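Long-range contact in acetyltransferase, GNAT family (PDB 2PC1), which probably transfers an acyl group, most likely acetyl from acetyl-CoA as in other GNAT-family enzymes, to an acceptor not yet identified: residues 83-93 against 109-120. Sequence-based numbering, arbitrary orientation.
With SO4 (sulfate ion), chain B.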
loop_
_atom_site.group_PDB
_atom_site.type_symbol
_atom_site.label_atom_id
_atom_site.label_comp_id
_atom_site.label_asym_id
_atom_site.label_seq_id
_atom_site.Cartn_x
_atom_site.Cartn_y
_atom_site.Cartn_z
ATOM N N ALA A 83 11.579 -5.253 -5.591
ATOM C CA ALA A 83 11.731 -3.848 -5.288
ATOM C C ALA A 83 10.590 -3.219 -4.487
ATOM O O ALA A 83 10.757 -2.190 -3.834
ATOM C CB ALA A 83 11.901 -3.092 -6.576
ATOM N N THR A 84 9.383 -3.763 -4.608
ATOM C CA THR A 84 8.217 -3.183 -3.981
ATOM C C THR A 84 7.315 -4.315 -3.502
ATOM O O THR A 84 7.324 -5.407 -4.034
ATOM C CB THR A 84 7.409 -2.302 -4.940
ATOM O OG1 THR A 84 6.941 -3.089 -6.050
ATOM C CG2 THR A 84 8.237 -1.138 -5.492
ATOM N N TYR A 85 6.488 -3.976 -2.533
ATOM C CA TYR A 85 5.498 -4.875 -1.948
ATOM C C TYR A 85 4.249 -4.109 -1.617
ATOM O O TYR A 85 4.335 -2.948 -1.178
ATOM C CB TYR A 85 6.055 -5.491 -0.658
ATOM C CG TYR A 85 5.053 -6.392 0.021
ATOM C CD1 TYR A 85 4.953 -7.695 -0.361
ATOM C CD2 TYR A 85 4.210 -5.929 1.026
ATOM C CE1 TYR A 85 4.037 -8.540 0.237
ATOM C CE2 TYR A 85 3.291 -6.760 1.625
ATOM C CZ TYR A 85 3.199 -8.044 1.212
ATOM O OH TYR A 85 2.285 -8.923 1.792
ATOM N N ALA A 86 3.093 -4.731 -1.776
ATOM C CA ALA A 86 1.857 -4.228 -1.190
ATOM C C ALA A 86 0.902 -5.365 -1.005
ATOM O O ALA A 86 0.955 -6.355 -1.734
ATOM C CB ALA A 86 1.219 -3.206 -2.046
ATOM N N ALA A 87 0.015 -5.208 -0.032
ATOM C CA ALA A 87 -1.123 -6.093 0.115
ATOM C C ALA A 87 -2.337 -5.442 -0.531
ATOM O O ALA A 87 -2.596 -4.253 -0.292
ATOM C CB ALA A 87 -1.411 -6.343 1.582
ATOM N N VAL A 88 -3.077 -6.191 -1.307
ATOM C CA VAL A 88 -4.254 -5.715 -2.034
ATOM C C VAL A 88 -5.417 -6.582 -1.569
ATOM O O VAL A 88 -5.402 -7.805 -1.757
ATOM C CB VAL A 88 -4.066 -5.843 -3.554
ATOM C CG1 VAL A 88 -5.314 -5.374 -4.276
ATOM C CG2 VAL A 88 -2.853 -5.058 -3.996
ATOM N N ILE A 89 -6.431 -5.948 -0.977
ATOM C CA ILE A 89 -7.561 -6.679 -0.432
ATOM C C ILE A 89 -8.849 -6.188 -1.076
ATOM O O ILE A 89 -9.130 -4.985 -1.085
ATOM C CB ILE A 89 -7.658 -6.467 1.080
ATOM C CG1 ILE A 89 -6.350 -6.892 1.767
ATOM C CG2 ILE A 89 -8.830 -7.266 1.639
ATOM C CD1 ILE A 89 -6.337 -6.700 3.269
ATOM N N ASP A 90 -9.625 -7.128 -1.607
ATOM C CA ASP A 90 -10.918 -6.860 -2.198
ATOM C C ASP A 90 -11.962 -7.154 -1.145
ATOM O O ASP A 90 -12.163 -8.293 -0.760
ATOM C CB ASP A 90 -11.092 -7.781 -3.422
ATOM C CG ASP A 90 -12.390 -7.602 -4.169
ATOM O OD1 ASP A 90 -13.188 -6.695 -3.878
ATOM O OD2 ASP A 90 -12.621 -8.442 -5.089
ATOM N N GLY A 91 -12.669 -6.131 -0.701
ATOM C CA GLY A 91 -13.701 -6.319 0.303
ATOM C C GLY A 91 -13.933 -5.029 1.050
ATOM O O GLY A 91 -13.891 -3.969 0.468
ATOM N N HIS A 92 -14.119 -5.127 2.354
ATOM C CA HIS A 92 -14.555 -4.024 3.175
ATOM C C HIS A 92 -13.611 -3.831 4.361
ATOM O O HIS A 92 -13.186 -4.810 4.980
ATOM C CB HIS A 92 -15.946 -4.318 3.691
ATOM C CG HIS A 92 -16.600 -3.158 4.357
ATOM N ND1 HIS A 92 -17.130 -2.106 3.647
ATOM C CD2 HIS A 92 -16.810 -2.879 5.664
ATOM C CE1 HIS A 92 -17.654 -1.239 4.493
ATOM N NE2 HIS A 92 -17.460 -1.681 5.724
ATOM N N GLU A 93 -13.318 -2.571 4.678
ATOM C CA GLU A 93 -12.569 -2.219 5.890
ATOM C C GLU A 93 -13.510 -1.599 6.884
ATOM O O GLU A 93 -14.037 -0.527 6.671
ATOM C CB GLU A 93 -11.457 -1.220 5.594
ATOM C CG GLU A 93 -10.239 -1.796 4.935
ATOM C CD GLU A 93 -9.514 -2.829 5.794
ATOM O OE1 GLU A 93 -9.668 -2.844 7.047
ATOM O OE2 GLU A 93 -8.775 -3.626 5.193
ATOM N N HIS A 109 -19.819 -0.694 -0.276
ATOM C CA HIS A 109 -19.262 -1.579 0.729
ATOM C C HIS A 109 -17.998 -2.281 0.256
ATOM O O HIS A 109 -17.123 -2.578 1.046
ATOM C CB HIS A 109 -20.317 -2.642 1.052
ATOM C CG HIS A 109 -19.945 -3.560 2.165
ATOM N ND1 HIS A 109 -20.224 -3.269 3.483
ATOM C CD2 HIS A 109 -19.298 -4.746 2.169
ATOM C CE1 HIS A 109 -19.785 -4.252 4.245
ATOM N NE2 HIS A 109 -19.215 -5.159 3.476
ATOM N N ARG A 110 -17.899 -2.571 -1.030
ATOM C CA ARG A 110 -16.825 -3.422 -1.534
ATOM C C ARG A 110 -15.895 -2.595 -2.379
ATOM O O ARG A 110 -16.336 -1.882 -3.275
ATOM C CB ARG A 110 -17.398 -4.525 -2.399
ATOM C CG ARG A 110 -16.367 -5.381 -3.052
ATOM C CD ARG A 110 -16.993 -6.358 -3.998
ATOM N NE ARG A 110 -15.988 -7.265 -4.501
ATOM C CZ ARG A 110 -16.243 -8.259 -5.335
ATOM N NH1 ARG A 110 -17.484 -8.472 -5.745
ATOM N NH2 ARG A 110 -15.270 -9.035 -5.742
ATOM N N TYR A 111 -14.612 -2.651 -2.070
ATOM C CA TYR A 111 -13.599 -1.870 -2.801
ATOM C C TYR A 111 -12.258 -2.568 -2.686
ATOM O O TYR A 111 -12.143 -3.551 -2.000
ATOM C CB TYR A 111 -13.571 -0.405 -2.291
ATOM C CG TYR A 111 -13.692 -0.298 -0.798
ATOM C CD1 TYR A 111 -12.607 -0.534 0.027
ATOM C CD2 TYR A 111 -14.900 0.027 -0.200
ATOM C CE1 TYR A 111 -12.741 -0.496 1.409
ATOM C CE2 TYR A 111 -15.039 0.056 1.154
ATOM C CZ TYR A 111 -13.939 -0.168 1.955
ATOM O OH TYR A 111 -14.079 -0.135 3.326
ATOM N N LEU A 112 -11.268 -2.049 -3.380
ATOM C CA LEU A 112 -9.884 -2.535 -3.259
ATOM C C LEU A 112 -9.123 -1.619 -2.356
ATOM O O LEU A 112 -9.164 -0.409 -2.537
ATOM C CB LEU A 112 -9.224 -2.585 -4.638
ATOM C CG LEU A 112 -9.756 -3.670 -5.544
ATOM C CD1 LEU A 112 -9.269 -3.447 -6.963
ATOM C CD2 LEU A 112 -9.313 -5.047 -5.070
ATOM N N THR A 113 -8.432 -2.180 -1.392
ATOM C CA THR A 113 -7.613 -1.398 -0.497
ATOM C C THR A 113 -6.167 -1.869 -0.595
ATOM O O THR A 113 -5.911 -3.064 -0.698
ATOM C CB THR A 113 -8.110 -1.509 0.979
ATOM O OG1 THR A 113 -9.531 -1.270 1.028
ATOM C CG2 THR A 113 -7.391 -0.499 1.864
ATOM N N PHE A 114 -5.239 -0.931 -0.568
ATOM C CA PHE A 114 -3.827 -1.251 -0.517
ATOM C C PHE A 114 -3.323 -0.996 0.878
ATOM O O PHE A 114 -3.568 0.067 1.416
ATOM C CB PHE A 114 -2.997 -0.378 -1.483
ATOM C CG PHE A 114 -3.343 -0.509 -2.952
ATOM C CD1 PHE A 114 -4.140 -1.510 -3.473
ATOM C CD2 PHE A 114 -2.854 0.456 -3.837
ATOM C CE1 PHE A 114 -4.418 -1.557 -4.831
ATOM C CE2 PHE A 114 -3.128 0.400 -5.196
ATOM C CZ PHE A 114 -3.899 -0.589 -5.692
ATOM N N HIS A 115 -2.589 -1.956 1.437
ATOM C CA HIS A 115 -1.968 -1.836 2.747
ATOM C C HIS A 115 -0.512 -2.258 2.635
ATOM O O HIS A 115 -0.110 -2.905 1.659
ATOM C CB HIS A 115 -2.614 -2.800 3.755
ATOM C CG HIS A 115 -4.095 -2.648 3.933
ATOM N ND1 HIS A 115 -4.647 -1.720 4.777
ATOM C CD2 HIS A 115 -5.125 -3.378 3.441
ATOM C CE1 HIS A 115 -5.963 -1.863 4.778
ATOM N NE2 HIS A 115 -6.279 -2.856 3.967
ATOM N N ARG A 116 0.269 -1.932 3.653
ATOM C CA ARG A 116 1.609 -2.490 3.815
ATOM C C ARG A 116 2.482 -2.215 2.602
ATOM O O ARG A 116 3.241 -3.069 2.140
ATOM C CB ARG A 116 1.550 -3.974 4.180
ATOM C CG ARG A 116 0.986 -4.153 5.566
ATOM C CD ARG A 116 0.781 -5.603 5.963
ATOM N NE ARG A 116 -0.327 -6.276 5.275
ATOM C CZ ARG A 116 -1.605 -6.087 5.565
ATOM N NH1 ARG A 116 -1.970 -5.179 6.451
ATOM N NH2 ARG A 116 -2.530 -6.800 4.934
ATOM N N ILE A 117 2.380 -1.010 2.067
ATOM C CA ILE A 117 3.136 -0.630 0.909
ATOM C C ILE A 117 4.573 -0.341 1.309
ATOM O O ILE A 117 4.839 0.503 2.151
ATOM C CB ILE A 117 2.527 0.597 0.221
ATOM C CG1 ILE A 117 1.106 0.290 -0.262
ATOM C CG2 ILE A 117 3.402 1.025 -0.972
ATOM C CD1 ILE A 117 0.319 1.510 -0.642
ATOM N N ALA A 118 5.510 -1.035 0.686
ATOM C CA ALA A 118 6.917 -0.844 0.973
ATOM C C ALA A 118 7.630 -0.685 -0.331
ATOM O O ALA A 118 7.512 -1.505 -1.239
ATOM C CB ALA A 118 7.466 -2.002 1.740
ATOM N N ILE A 119 8.368 0.402 -0.439
ATOM C CA ILE A 119 8.929 0.806 -1.708
ATOM C C ILE A 119 10.396 0.956 -1.451
ATOM O O ILE A 119 10.806 1.739 -0.583
ATOM C CB ILE A 119 8.379 2.148 -2.198
ATOM C CG1 ILE A 119 6.837 2.140 -2.250
ATOM C CG2 ILE A 119 8.996 2.478 -3.556
ATOM C CD1 ILE A 119 6.198 1.120 -3.185
ATOM N N SER A 120 11.182 0.173 -2.158
ATOM C CA SER A 120 12.632 0.262 -2.028
ATOM C C SER A 120 13.114 1.682 -2.221
ATOM O O SER A 120 12.618 2.387 -3.083
ATOM C CB SER A 120 13.326 -0.618 -3.068
ATOM O OG SER A 120 14.746 -0.494 -2.945
HETATM S S SO4 B . -0.319 0.104 6.773
HETATM O O1 SO4 B . 0.718 -0.749 6.245
HETATM O O2 SO4 B . -0.958 0.801 5.661
HETATM O O3 SO4 B . -1.311 -0.648 7.515
HETATM O O4 SO4 B . 0.321 1.090 7.639
HETATM O O HOH W 1 -10.855 -3.609 0.723
#
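The two central antiparallel strands of the GNAT sheet, 81-91 and 111-119, pair here, with a beta bulge between the pairs Tyr85-Ala118 and Ala87-His115; such a bulge marks this strand in the GNAT fold, in relatives beside the acetyl-CoA site. Arg116 and Ile117 together face Ala86. Arg116, left-handed (phi 57°, psi 41°), gives its N-H to a sulfate, probably from the crystallisation liquor (Arg116 N to SO4 O1 2.9 Å), while Arg116 O meets the Tyr85 ring edge at CD2 (3.2 Å). On one face, Val88 CG2 lies 3.8 Å from Phe114 CD1; farther along, Arg110 grips Asp90 side-on, NE to OD1 and NH2 to OD2 (2.8 Å). Where the intervening loop joins the strands, the His92 and His109 rings form an offset stack, centroids 3.6 Å apart, and His92 ND1 donates in its ring plane to His109 O (2.6 Å). With CG between backbone N and carbonyl carbon (chi1 41°), the Tyr111 ring lies face-on to Gly91 O, and its OH accepts from Glu93 N (2.9 Å). Asp67 OD2 hydrogen-bonds Tyr85 OH and salt-bridges Arg116 NE. Helix 127-139 packs on Thr84, Ala86 and Ile119, helix 30-46 on Tyr85 and Ala118; strands 73-78 and 144-149 continue the sheet on either side.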